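Local structure of CocE/NonD family hydrolase (Staphylococcus aureus subsp. aureus COL, 3III) at residues W176-S180 and L181-H185; E232-I235 and Q236-Q239; V253-S256 and Q257-T260. The protein probably acts as a serine hydrolase of the alpha/beta-hydrolase fold, related to cocaine esterase and X-Pro dipeptidyl-peptidases, whose natural substrate is unknown. All coordinates share one frame; numbering follows the deposited sequence.

Contact 1. Residues W176-S180 and L181-H185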
# COMPACT_ATOMS: atom_id res chain seq x y z
N TRP A 176 -9.39 3.18 -5.82
CA TRP A 176 -8.76 3.16 -7.13
C TRP A 176 -9.71 2.49 -8.12
O TRP A 176 -9.90 2.95 -9.24
CB TRP A 176 -7.43 2.38 -7.10
CG TRP A 176 -6.31 2.98 -6.27
CD1 TRP A 176 -5.65 2.34 -5.25
CD2 TRP A 176 -5.67 4.26 -6.43
NE1 TRP A 176 -4.68 3.17 -4.73
CE2 TRP A 176 -4.63 4.33 -5.47
CE3 TRP A 176 -5.84 5.35 -7.32
CZ2 TRP A 176 -3.81 5.45 -5.32
CZ3 TRP A 176 -4.98 6.45 -7.19
CH2 TRP A 176 -3.99 6.50 -6.20
N TRP A 177 -10.24 1.36 -7.71
CA TRP A 177 -11.23 0.66 -8.54
C TRP A 177 -12.45 1.52 -8.98
O TRP A 177 -12.69 1.69 -10.18
CB TRP A 177 -11.66 -0.68 -7.88
CG TRP A 177 -10.81 -1.83 -8.40
CD1 TRP A 177 -9.87 -2.53 -7.70
CD2 TRP A 177 -10.82 -2.37 -9.73
NE1 TRP A 177 -9.30 -3.46 -8.51
CE2 TRP A 177 -9.85 -3.39 -9.76
CE3 TRP A 177 -11.52 -2.08 -10.89
CZ2 TRP A 177 -9.59 -4.12 -10.91
CZ3 TRP A 177 -11.28 -2.82 -12.03
CH2 TRP A 177 -10.33 -3.82 -12.04
N VAL A 178 -13.22 2.03 -8.02
CA VAL A 178 -14.47 2.74 -8.41
C VAL A 178 -14.15 4.02 -9.20
O VAL A 178 -14.85 4.38 -10.15
CB VAL A 178 -15.39 2.99 -7.19
CG1 VAL A 178 -14.88 4.14 -6.29
CG2 VAL A 178 -16.82 3.21 -7.63
N ALA A 179 -13.05 4.68 -8.86
CA ALA A 179 -12.67 5.91 -9.56
C ALA A 179 -12.34 5.64 -11.04
O ALA A 179 -12.53 6.53 -11.90
CB ALA A 179 -11.49 6.64 -8.87
N SER A 180 -11.87 4.42 -11.34
CA SER A 180 -11.58 4.07 -12.74
C SER A 180 -12.88 4.03 -13.62
O SER A 180 -12.82 4.07 -14.85
CB SER A 180 -10.80 2.74 -12.83
OG SER A 180 -11.66 1.61 -12.63
N LEU A 181 -14.03 3.92 -12.96
CA LEU A 181 -15.32 3.97 -13.63
C LEU A 181 -15.93 5.41 -13.76
O LEU A 181 -16.96 5.56 -14.36
CB LEU A 181 -16.30 3.05 -12.87
CG LEU A 181 -15.92 1.58 -12.66
CD1 LEU A 181 -16.97 0.87 -11.79
CD2 LEU A 181 -15.72 0.88 -14.06
N ASN A 182 -15.30 6.39 -13.11
CA ASN A 182 -15.70 7.79 -13.13
C ASN A 182 -17.18 8.02 -12.74
O ASN A 182 -17.97 8.54 -13.53
CB ASN A 182 -15.39 8.38 -14.50
CG ASN A 182 -13.95 8.50 -14.73
OD1 ASN A 182 -13.29 9.35 -14.13
ND2 ASN A 182 -13.39 7.59 -15.54
N PRO A 183 -17.53 7.70 -11.47
CA PRO A 183 -18.89 7.98 -11.05
C PRO A 183 -19.11 9.50 -11.11
O PRO A 183 -18.24 10.25 -10.62
CB PRO A 183 -18.92 7.45 -9.57
CG PRO A 183 -17.75 6.56 -9.43
CD PRO A 183 -16.73 7.13 -10.38
N PRO A 184 -20.24 9.97 -11.73
CA PRO A 184 -20.42 11.40 -11.92
C PRO A 184 -20.41 12.25 -10.62
O PRO A 184 -19.90 13.37 -10.64
CB PRO A 184 -21.79 11.50 -12.62
CG PRO A 184 -21.89 10.22 -13.35
CD PRO A 184 -21.20 9.20 -12.52
N HIS A 185 -20.86 11.69 -9.51
CA HIS A 185 -20.86 12.42 -8.22
C HIS A 185 -19.71 12.12 -7.30
O HIS A 185 -19.71 12.61 -6.17
CB HIS A 185 -22.23 12.22 -7.53
CG HIS A 185 -23.36 12.74 -8.36
ND1 HIS A 185 -23.96 12.00 -9.35
CD2 HIS A 185 -23.93 13.97 -8.41
CE1 HIS A 185 -24.91 12.73 -9.92
NE2 HIS A 185 -24.90 13.94 -9.37
O HOH W 1 -14.37 5.40 -16.85
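Val178 and Pro183 meet where helix 170-179 runs out, CG2 of the valine lying 3.9 Å from CG of the proline, with the two side chains crossing at about a right angle. The proline ring also covers the backbone of the last turn, Pro183 CD resting 3.3 Å from Val178 O. Val178 O also accepts the N-H of Leu181, and Leu181 CB packs 3.4 Å from Val178 O. One residue further on, Asn182 N donates to Ala179 O at 3.0 Å, closing a type I beta turn from Ala179 to Asn182.

Ser180 can be followed outward through its short side chain. Its CB stands beside the peptide leading to Leu181. From there a chi1 of 77° holds OG between the backbone N and the carbonyl carbon and turns it back along the helix, where Ser180 OG donates to Trp177 O at 2.7 Å, in the carbonyl plane and on a lone pair. A helix carbonyl close to the C-terminal end thus gains a side-chain partner in addition to a weak bond from Ser180 N. Asn182 was modelled in two conformers; in one of them ND2 probably donates to Gln257 O and to a water that in turn donates to Ser180 O.

Asn182 has a positive phi (54°), which breaks the helical path and directs Pro183 back across Val178 O, while Pro183 and Pro184 go on to touch Glu151 of helix 140-154. A helix C-terminus followed by a residue in the left-handed region of phi/psi, with a proline directly after it, here forms the link from helix 170-179 to strand 186-192, a helix-to-strand passage of the alpha/beta-hydrolase core.

Contact 2. Residues E232-I235 and Q236-Q239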
# COMPACT_ATOMS: atom_id res chain seq x y z
N GLU A 232 -14.95 -15.79 -3.45
CA GLU A 232 -14.00 -16.22 -4.46
C GLU A 232 -12.80 -16.88 -3.78
O GLU A 232 -12.26 -16.34 -2.85
CB GLU A 232 -13.55 -15.03 -5.29
CG GLU A 232 -12.52 -15.34 -6.34
CD GLU A 232 -12.11 -14.12 -7.17
OE1 GLU A 232 -12.40 -12.99 -6.73
OE2 GLU A 232 -11.46 -14.32 -8.24
N ASP A 233 -12.37 -18.03 -4.30
CA ASP A 233 -11.26 -18.77 -3.71
C ASP A 233 -9.93 -18.26 -4.28
O ASP A 233 -9.38 -18.78 -5.28
CB ASP A 233 -11.41 -20.27 -3.97
CG ASP A 233 -10.33 -21.09 -3.31
OD1 ASP A 233 -9.30 -20.56 -2.83
OD2 ASP A 233 -10.51 -22.29 -3.30
N LEU A 234 -9.39 -17.26 -3.61
CA LEU A 234 -8.19 -16.60 -4.08
C LEU A 234 -6.96 -17.40 -3.75
O LEU A 234 -5.95 -17.17 -4.32
CB LEU A 234 -8.10 -15.17 -3.53
CG LEU A 234 -8.98 -14.14 -4.24
CD1 LEU A 234 -9.09 -12.84 -3.37
CD2 LEU A 234 -8.50 -13.86 -5.68
N ILE A 235 -7.05 -18.38 -2.84
CA ILE A 235 -5.94 -19.30 -2.59
C ILE A 235 -5.73 -20.14 -3.89
O ILE A 235 -4.63 -20.25 -4.45
CB ILE A 235 -6.24 -20.20 -1.38
CG1 ILE A 235 -6.33 -19.37 -0.09
CG2 ILE A 235 -5.17 -21.25 -1.20
CD1 ILE A 235 -5.05 -18.66 0.23
N GLN A 236 -6.81 -20.70 -4.38
CA GLN A 236 -6.74 -21.51 -5.60
C GLN A 236 -6.37 -20.66 -6.83
O GLN A 236 -5.62 -21.13 -7.71
CB GLN A 236 -8.05 -22.31 -5.82
CG GLN A 236 -8.05 -23.19 -7.07
CD GLN A 236 -6.88 -24.22 -7.11
OE1 GLN A 236 -6.42 -24.68 -6.05
NE2 GLN A 236 -6.44 -24.62 -8.32
N ALA A 237 -6.82 -19.40 -6.87
CA ALA A 237 -6.53 -18.50 -7.99
C ALA A 237 -5.00 -18.31 -8.07
O ALA A 237 -4.40 -18.40 -9.17
CB ALA A 237 -7.29 -17.10 -7.87
N GLN A 238 -4.36 -18.18 -6.91
CA GLN A 238 -2.90 -18.01 -6.85
C GLN A 238 -2.19 -19.28 -7.33
O GLN A 238 -1.20 -19.22 -8.00
CB GLN A 238 -2.43 -17.69 -5.43
CG GLN A 238 -0.88 -17.45 -5.27
CD GLN A 238 -0.50 -17.38 -3.77
OE1 GLN A 238 -0.91 -18.24 -3.00
NE2 GLN A 238 0.23 -16.33 -3.36
N GLN A 239 -2.70 -20.44 -6.94
CA GLN A 239 -2.13 -21.67 -7.40
C GLN A 239 -2.18 -21.78 -8.93
O GLN A 239 -1.26 -22.21 -9.56
CB GLN A 239 -2.98 -22.85 -6.90
CG GLN A 239 -2.91 -23.18 -5.45
CD GLN A 239 -1.60 -23.80 -5.12
OE1 GLN A 239 -1.41 -25.02 -5.28
NE2 GLN A 239 -0.66 -22.96 -4.67
O HOH W 2 -2.29 -20.73 -3.20
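Asp233 holds the N-cap of helix 234-240, and its OD1 receives the N-H of Gln236 over 2.9 Å. The bond is nearly straight at nitrogen (170°), although the donor approaches from above the carboxylate plane. With CG anti to the backbone N (chi1 -176°), the carboxylate reaches forward over the first turn, and Asp233 OD2 also comes to 3.5 Å from Gln236 CB. A negative group here probably interacts favourably with the helix dipole.

Main-chain bonds carry the helix on: Ala237 N to Asp233 O, Gln238 N to Leu234 O and Gln239 N to Ile235 O.

Water extends the polar set. A single molecule donates to Ile235 O at 2.7 Å and to Gln238 OE1 at 2.9 Å, and accepts from Gln239 NE2, so it joins a helix carbonyl to two side-chain amides.

Apolar contact is slight, Leu234 CD2 touching Ala237 CB at 4.1 Å.

Within the helix Gln236 NE2 bonds to Glu240 OE2; beyond it, Gln238 NE2 bonds to Ala203 O and Asp210 O. Leu234 packs on Trp217 and Thr218 of helix 213-224, whereas Ala237 meets Phe247 of helix 246-249, placing this short helix against both.

Contact 3. Residues V253-S256 and Q257-T260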
# COMPACT_ATOMS: atom_id res chain seq x y z
N VAL A 253 -6.04 -2.35 -11.85
CA VAL A 253 -6.91 -1.22 -12.14
C VAL A 253 -6.36 -0.44 -13.36
O VAL A 253 -5.15 -0.12 -13.38
CB VAL A 253 -6.97 -0.22 -10.91
CG1 VAL A 253 -7.82 1.05 -11.27
CG2 VAL A 253 -7.50 -0.94 -9.64
N PRO A 254 -7.25 -0.03 -14.30
CA PRO A 254 -6.86 0.87 -15.43
C PRO A 254 -6.78 2.32 -14.92
O PRO A 254 -7.69 3.12 -15.14
CB PRO A 254 -7.96 0.68 -16.47
CG PRO A 254 -9.18 0.33 -15.67
CD PRO A 254 -8.68 -0.42 -14.40
N LEU A 255 -5.66 2.62 -14.29
CA LEU A 255 -5.48 3.85 -13.52
C LEU A 255 -5.58 5.14 -14.34
O LEU A 255 -6.01 6.16 -13.82
CB LEU A 255 -4.12 3.80 -12.83
CG LEU A 255 -3.99 2.77 -11.69
CD1 LEU A 255 -2.54 2.66 -11.29
CD2 LEU A 255 -4.82 3.17 -10.48
N SER A 256 -5.20 5.09 -15.62
CA SER A 256 -5.25 6.26 -16.47
C SER A 256 -6.68 6.72 -16.81
O SER A 256 -6.88 7.80 -17.39
CB SER A 256 -4.45 6.00 -17.75
OG SER A 256 -5.08 5.04 -18.55
N GLN A 257 -7.66 5.90 -16.53
CA GLN A 257 -9.06 6.30 -16.58
C GLN A 257 -9.47 7.22 -15.45
O GLN A 257 -10.55 7.85 -15.50
CB GLN A 257 -9.93 5.06 -16.55
CG GLN A 257 -9.73 4.16 -17.82
CD GLN A 257 -10.62 2.93 -17.85
OE1 GLN A 257 -11.53 2.77 -17.03
NE2 GLN A 257 -10.39 2.08 -18.80
N ILE A 258 -8.68 7.26 -14.38
CA ILE A 258 -9.09 8.09 -13.21
C ILE A 258 -8.89 9.57 -13.52
O ILE A 258 -7.76 10.03 -13.88
CB ILE A 258 -8.32 7.70 -11.96
CG1 ILE A 258 -8.66 6.27 -11.58
CG2 ILE A 258 -8.56 8.67 -10.82
CD1 ILE A 258 -7.82 5.77 -10.39
N LYS A 259 -9.97 10.33 -13.36
CA LYS A 259 -9.93 11.79 -13.51
C LYS A 259 -10.23 12.61 -12.24
O LYS A 259 -10.09 13.86 -12.23
CB LYS A 259 -10.92 12.21 -14.60
CG LYS A 259 -10.60 11.57 -15.94
CD LYS A 259 -11.78 11.80 -16.91
CE LYS A 259 -11.33 11.65 -18.37
NZ LYS A 259 -12.52 11.40 -19.29
N THR A 260 -10.70 11.93 -11.20
CA THR A 260 -11.21 12.55 -9.96
C THR A 260 -10.08 13.24 -9.17
O THR A 260 -9.00 12.72 -9.06
CB THR A 260 -11.85 11.43 -9.06
OG1 THR A 260 -12.91 10.78 -9.79
CG2 THR A 260 -12.38 11.96 -7.73
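The side chain of Gln257 crosses the ring of Pro254 at a slant, Pro254 CB and CG each lying 3.7 Å from Gln257 CD. Nearer the backbone, Gln257 CB and CG pass over Pro254 O, at 3.3 and 3.5 Å. Pro254 O also accepts the N-H of Gln257 at 3.1 Å, and Leu255 O takes that of Ile258 at 2.9 Å. Two consecutive bonds from residue i+3 to residue i make this a single turn of 3-10 helix, entered through an inverse gamma turn centred on Pro254 and lying in the loop between helix 246-249 and strand 262-267. On the inner face of the turn, Leu255 and Ile258 lie side by side and point the same way, with Leu255 CD2 and Ile258 CD1 4.0 Å apart. With CG1 opposite the carbonyl carbon (chi1 -64°) and the chain extended beyond it (chi2 175°), Ile258 brings CD1 to the leucine methyl. Around this apolar pair, Trp176 of helix 170-179 touches both residues. Met189 of strand 186-192 adds to the packing of Ile258, while Leu255 reaches Glu280 and Gln284 of helix 275-284.

In the fold
Contacts 1 and 3 are close neighbours in space, their centres about 8 Å apart, although some seventy residues separate them in the chain. Asn182 ND2 and Gln257 O, 2.8 Å apart, probably form a hydrogen bond between the two, and Trp177 NE1 packs 3.3 Å from Val253 CG2. Together they join the loops that lead into the adjacent parallel strands 186-192 and 262-267 of the large mixed sheet. Contact 2 stands apart, its centre about 27 Å from that of contact 1 and 26 Å from that of contact 3. A bound palmitic acid lies about 13 Å from the side chain of Trp177 and about 12 Å from that of Leu234.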